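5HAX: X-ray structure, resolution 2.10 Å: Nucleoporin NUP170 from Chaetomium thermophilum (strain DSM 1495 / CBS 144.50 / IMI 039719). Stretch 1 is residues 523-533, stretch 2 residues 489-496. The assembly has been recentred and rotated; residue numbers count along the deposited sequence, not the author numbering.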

ATOM      1  N   VAL A 523      19.640 -14.203  -9.014  1.00 47.42           N
ATOM      2  CA  VAL A 523      18.979 -14.850  -7.881  1.00 44.88           C
ATOM      3  C   VAL A 523      17.490 -14.525  -7.875  1.00 50.50           C
ATOM      4  O   VAL A 523      16.643 -15.416  -7.743  1.00 42.04           O
ATOM      5  CB  VAL A 523      19.651 -14.439  -6.558  1.00 52.88           C
ATOM      6  CG1 VAL A 523      18.854 -14.957  -5.360  1.00 51.81           C
ATOM      7  CG2 VAL A 523      21.085 -14.961  -6.503  1.00 50.06           C
ATOM      8  N   GLU A 524      17.147 -13.241  -8.011  1.00 44.99           N
ATOM      9  CA  GLU A 524      15.740 -12.851  -8.018  1.00 45.28           C
ATOM     10  C   GLU A 524      14.994 -13.495  -9.181  1.00 43.02           C
ATOM     11  O   GLU A 524      13.833 -13.898  -9.037  1.00 43.22           O
ATOM     12  CB  GLU A 524      15.617 -11.328  -8.078  1.00 44.24           C
ATOM     13  CG  GLU A 524      16.047 -10.612  -6.799  1.00 43.25           C
ATOM     14  CD  GLU A 524      15.023 -10.717  -5.680  1.00 48.13           C
ATOM     15  OE1 GLU A 524      13.891 -11.181  -5.937  1.00 43.07           O
ATOM     16  OE2 GLU A 524      15.352 -10.328  -4.539  1.00 46.67           O
ATOM     17  N   THR A 525      15.646 -13.611 -10.340  1.00 42.10           N
ATOM     18  CA  THR A 525      14.994 -14.210 -11.500  1.00 42.82           C
ATOM     19  C   THR A 525      14.737 -15.695 -11.278  1.00 43.89           C
ATOM     20  O   THR A 525      13.645 -16.197 -11.569  1.00 47.84           O
ATOM     21  CB  THR A 525      15.846 -14.002 -12.753  1.00 45.66           C
ATOM     22  OG1 THR A 525      16.120 -12.607 -12.928  1.00 47.84           O
ATOM     23  CG2 THR A 525      15.123 -14.532 -13.987  1.00 46.95           C
ATOM     24  N   ILE A 526      15.739 -16.420 -10.777  1.00 46.68           N
ATOM     25  CA  ILE A 526      15.570 -17.849 -10.534  1.00 46.47           C
ATOM     26  C   ILE A 526      14.573 -18.080  -9.407  1.00 45.35           C
ATOM     27  O   ILE A 526      13.844 -19.081  -9.409  1.00 45.84           O
ATOM     28  CB  ILE A 526      16.937 -18.496 -10.231  1.00 46.31           C
ATOM     29  CG1 ILE A 526      17.872 -18.366 -11.442  1.00 48.78           C
ATOM     30  CG2 ILE A 526      16.776 -19.966  -9.837  1.00 49.71           C
ATOM     31  CD1 ILE A 526      17.401 -19.095 -12.692  1.00 50.56           C
ATOM     32  N   ALA A 527      14.518 -17.170  -8.432  1.00 43.30           N
ATOM     33  CA  ALA A 527      13.520 -17.280  -7.374  1.00 40.84           C
ATOM     34  C   ALA A 527      12.112 -17.100  -7.929  1.00 44.48           C
ATOM     35  O   ALA A 527      11.171 -17.761  -7.475  1.00 42.73           O
ATOM     36  CB  ALA A 527      13.803 -16.253  -6.279  1.00 47.44           C
ATOM     37  N   ALA A 528      11.950 -16.210  -8.910  1.00 43.43           N
ATOM     38  CA  ALA A 528      10.653 -16.056  -9.560  1.00 45.40           C
ATOM     39  C   ALA A 528      10.269 -17.318 -10.320  1.00 42.01           C
ATOM     40  O   ALA A 528       9.110 -17.746 -10.278  1.00 41.49           O
ATOM     41  CB  ALA A 528      10.677 -14.850 -10.500  1.00 42.54           C
ATOM     42  N   ALA A 529      11.227 -17.925 -11.025  1.00 46.75           N
ATOM     43  CA  ALA A 529      10.954 -19.175 -11.725  1.00 49.47           C
ATOM     44  C   ALA A 529      10.523 -20.259 -10.746  1.00 47.98           C
ATOM     45  O   ALA A 529       9.547 -20.979 -10.986  1.00 45.37           O
ATOM     46  CB  ALA A 529      12.189 -19.614 -12.512  1.00 52.46           C
ATOM     47  N   LEU A 530      11.241 -20.383  -9.629  1.00 46.88           N
ATOM     48  CA  LEU A 530      10.859 -21.345  -8.602  1.00 46.42           C
ATOM     49  C   LEU A 530       9.438 -21.085  -8.117  1.00 49.94           C
ATOM     50  O   LEU A 530       8.632 -22.014  -7.990  1.00 39.97           O
ATOM     51  CB  LEU A 530      11.847 -21.278  -7.437  1.00 42.20           C
ATOM     52  CG  LEU A 530      11.516 -22.136  -6.213  1.00 44.38           C
ATOM     53  CD1 LEU A 530      11.448 -23.608  -6.594  1.00 47.92           C
ATOM     54  CD2 LEU A 530      12.542 -21.905  -5.116  1.00 41.15           C
ATOM     55  N   ALA A 531       9.109 -19.817  -7.858  1.00 47.53           N
ATOM     56  CA  ALA A 531       7.771 -19.475  -7.382  1.00 42.90           C
ATOM     57  C   ALA A 531       6.711 -19.848  -8.410  1.00 49.60           C
ATOM     58  O   ALA A 531       5.707 -20.488  -8.077  1.00 46.24           O
ATOM     59  CB  ALA A 531       7.702 -17.985  -7.051  1.00 48.05           C
ATOM     60  N   VAL A 532       6.914 -19.451  -9.670  1.00 45.38           N
ATOM     61  CA  VAL A 532       5.966 -19.807 -10.723  1.00 44.11           C
ATOM     62  C   VAL A 532       5.855 -21.321 -10.843  1.00 51.69           C
ATOM     63  O   VAL A 532       4.754 -21.869 -10.977  1.00 51.55           O
ATOM     64  CB  VAL A 532       6.382 -19.167 -12.062  1.00 48.02           C
ATOM     65  CG1 VAL A 532       5.497 -19.671 -13.203  1.00 46.11           C
ATOM     66  CG2 VAL A 532       6.315 -17.649 -11.972  1.00 48.61           C
ATOM     67  N   ALA A 533       6.992 -22.021 -10.802  1.00 47.11           N
ATOM     68  CA  ALA A 533       6.967 -23.479 -10.862  1.00 53.65           C
ATOM     69  C   ALA A 533       6.129 -24.074  -9.741  1.00 55.86           C
ATOM     70  O   ALA A 533       5.514 -25.132  -9.921  1.00 58.02           O
ATOM     71  CB  ALA A 533       8.392 -24.029 -10.803  1.00 47.41           C
TER
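Stretch 2 (489-496) RLVDIFAK

Residues 523-533 are helical throughout, and stretch 2 forms a second helix from Leu 490 onward, with Arg 489 at its N-cap position. The two helices cross at -75°, their axes approaching to 9.2 Å. The backbones come closest where the CA atoms of Ala 528 and Val 491 lie 5.3 Å apart; one turn further along both helices, the CA atoms of Val 532 and Ala 495 are separated by 6.3 Å. The small side chain of Ala 528 lies at this close approach, where its CB meets Leu 490 CG at 3.9 Å.

No hydrogen bond links the two stretches, and the contact is largely apolar. Its main knob is Phe 494, with chi1 near -168° (t), which enters a hole formed by Thr 525, Ala 528, Ala 529 and Val 532. Ala 528 CB covers one face of the ring, 4.1 Å from Phe 494 CG, whereas Val 532 CG2 lies at the ring edge, 4.0 Å from Phe 494 CD1. Ala 529 CA packs tightly against Phe 494 CE1 at 3.4 Å, and Thr 525 CG2 reaches Phe 494 CE2 at 3.9 Å. Beside this knob, Val 491 CG1 touches Ala 531 CB at 3.8 Å, while Val 532 CG2 also contacts Ala 495 CB at 4.0 Å. Asp 492 points away from stretch 1 and forms a salt bridge with Arg 489 (NE to OD2, 2.8 Å).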

ATOM      1  N   ARG A 489       3.333  -8.003  -9.947  1.00 41.71           N
ATOM      2  CA  ARG A 489       4.571  -8.404  -9.300  1.00 40.26           C
ATOM      3  C   ARG A 489       5.528  -9.017 -10.317  1.00 41.00           C
ATOM      4  O   ARG A 489       5.167  -9.299 -11.462  1.00 41.80           O
ATOM      5  CB  ARG A 489       4.290  -9.412  -8.185  1.00 40.33           C
ATOM      6  CG  ARG A 489       3.250  -8.969  -7.162  1.00 43.92           C
ATOM      7  CD  ARG A 489       2.703 -10.165  -6.389  1.00 45.26           C
ATOM      8  NE  ARG A 489       1.958 -11.075  -7.259  1.00 42.36           N
ATOM      9  CZ  ARG A 489       1.547 -12.288  -6.905  1.00 52.44           C
ATOM     10  NH1 ARG A 489       0.876 -13.036  -7.770  1.00 45.98           N
ATOM     11  NH2 ARG A 489       1.806 -12.761  -5.693  1.00 44.45           N
ATOM     12  N   LEU A 490       6.767  -9.238  -9.876  1.00 42.95           N
ATOM     13  CA  LEU A 490       7.746  -9.922 -10.713  1.00 41.44           C
ATOM     14  C   LEU A 490       7.228 -11.285 -11.164  1.00 39.24           C
ATOM     15  O   LEU A 490       7.332 -11.640 -12.342  1.00 42.04           O
ATOM     16  CB  LEU A 490       9.064 -10.068  -9.952  1.00 44.18           C
ATOM     17  CG  LEU A 490      10.117 -10.984 -10.583  1.00 45.42           C
ATOM     18  CD1 LEU A 490      10.475 -10.517 -11.987  1.00 44.29           C
ATOM     19  CD2 LEU A 490      11.356 -11.054  -9.702  1.00 45.61           C
ATOM     20  N   VAL A 491       6.665 -12.066 -10.235  1.00 40.38           N
ATOM     21  CA  VAL A 491       6.177 -13.399 -10.587  1.00 44.64           C
ATOM     22  C   VAL A 491       5.044 -13.315 -11.600  1.00 46.23           C
ATOM     23  O   VAL A 491       4.898 -14.199 -12.452  1.00 47.48           O
ATOM     24  CB  VAL A 491       5.738 -14.173  -9.326  1.00 46.00           C
ATOM     25  CG1 VAL A 491       6.943 -14.508  -8.460  1.00 46.96           C
ATOM     26  CG2 VAL A 491       4.690 -13.390  -8.538  1.00 47.98           C
ATOM     27  N   ASP A 492       4.222 -12.264 -11.525  1.00 45.02           N
ATOM     28  CA  ASP A 492       3.182 -12.070 -12.531  1.00 44.85           C
ATOM     29  C   ASP A 492       3.790 -11.782 -13.897  1.00 44.26           C
ATOM     30  O   ASP A 492       3.348 -12.335 -14.911  1.00 48.28           O
ATOM     31  CB  ASP A 492       2.249 -10.933 -12.115  1.00 45.93           C
ATOM     32  CG  ASP A 492       1.605 -11.166 -10.765  1.00 45.10           C
ATOM     33  OD1 ASP A 492       1.065 -12.271 -10.540  1.00 51.26           O
ATOM     34  OD2 ASP A 492       1.645 -10.241  -9.927  1.00 45.51           O
ATOM     35  N   ILE A 493       4.802 -10.912 -13.942  1.00 47.98           N
ATOM     36  CA  ILE A 493       5.474 -10.601 -15.201  1.00 46.90           C
ATOM     37  C   ILE A 493       6.209 -11.828 -15.723  1.00 46.49           C
ATOM     38  O   ILE A 493       6.134 -12.164 -16.912  1.00 44.49           O
ATOM     39  CB  ILE A 493       6.437  -9.415 -15.009  1.00 48.36           C
ATOM     40  CG1 ILE A 493       5.661  -8.152 -14.620  1.00 49.15           C
ATOM     41  CG2 ILE A 493       7.263  -9.177 -16.274  1.00 52.05           C
ATOM     42  CD1 ILE A 493       6.542  -7.027 -14.119  1.00 53.66           C
ATOM     43  N   PHE A 494       6.943 -12.509 -14.842  1.00 42.58           N
ATOM     44  CA  PHE A 494       7.712 -13.676 -15.258  1.00 49.55           C
ATOM     45  C   PHE A 494       6.801 -14.764 -15.815  1.00 46.52           C
ATOM     46  O   PHE A 494       7.094 -15.353 -16.862  1.00 46.78           O
ATOM     47  CB  PHE A 494       8.529 -14.202 -14.081  1.00 44.95           C
ATOM     48  CG  PHE A 494       9.570 -15.209 -14.470  1.00 51.06           C
ATOM     49  CD1 PHE A 494       9.363 -16.561 -14.250  1.00 46.61           C
ATOM     50  CD2 PHE A 494      10.754 -14.805 -15.059  1.00 53.42           C
ATOM     51  CE1 PHE A 494      10.320 -17.488 -14.609  1.00 51.13           C
ATOM     52  CE2 PHE A 494      11.715 -15.727 -15.419  1.00 57.67           C
ATOM     53  CZ  PHE A 494      11.498 -17.071 -15.194  1.00 53.67           C
ATOM     54  N   ALA A 495       5.684 -15.033 -15.136  1.00 49.50           N
ATOM     55  CA  ALA A 495       4.750 -16.047 -15.615  1.00 50.64           C
ATOM     56  C   ALA A 495       4.149 -15.654 -16.959  1.00 51.93           C
ATOM     57  O   ALA A 495       4.043 -16.487 -17.867  1.00 48.55           O
ATOM     58  CB  ALA A 495       3.646 -16.265 -14.581  1.00 42.12           C
ATOM     59  N   LYS A 496       3.747 -14.390 -17.103  1.00 49.43           N
ATOM     60  CA  LYS A 496       3.171 -13.930 -18.362  1.00 50.47           C
ATOM     61  C   LYS A 496       4.185 -14.027 -19.494  1.00 49.20           C
ATOM     62  O   LYS A 496       3.861 -14.501 -20.589  1.00 52.64           O
ATOM     63  CB  LYS A 496       2.671 -12.494 -18.203  1.00 55.41           C
ATOM     64  CG  LYS A 496       1.921 -11.930 -19.404  1.00 57.65           C
ATOM     65  CD  LYS A 496       0.430 -12.224 -19.336  1.00 71.48           C
ATOM     66  CE  LYS A 496      -0.353 -11.287 -20.246  1.00 89.12           C
ATOM     67  NZ  LYS A 496      -1.823 -11.487 -20.134  1.00 99.47           N
TER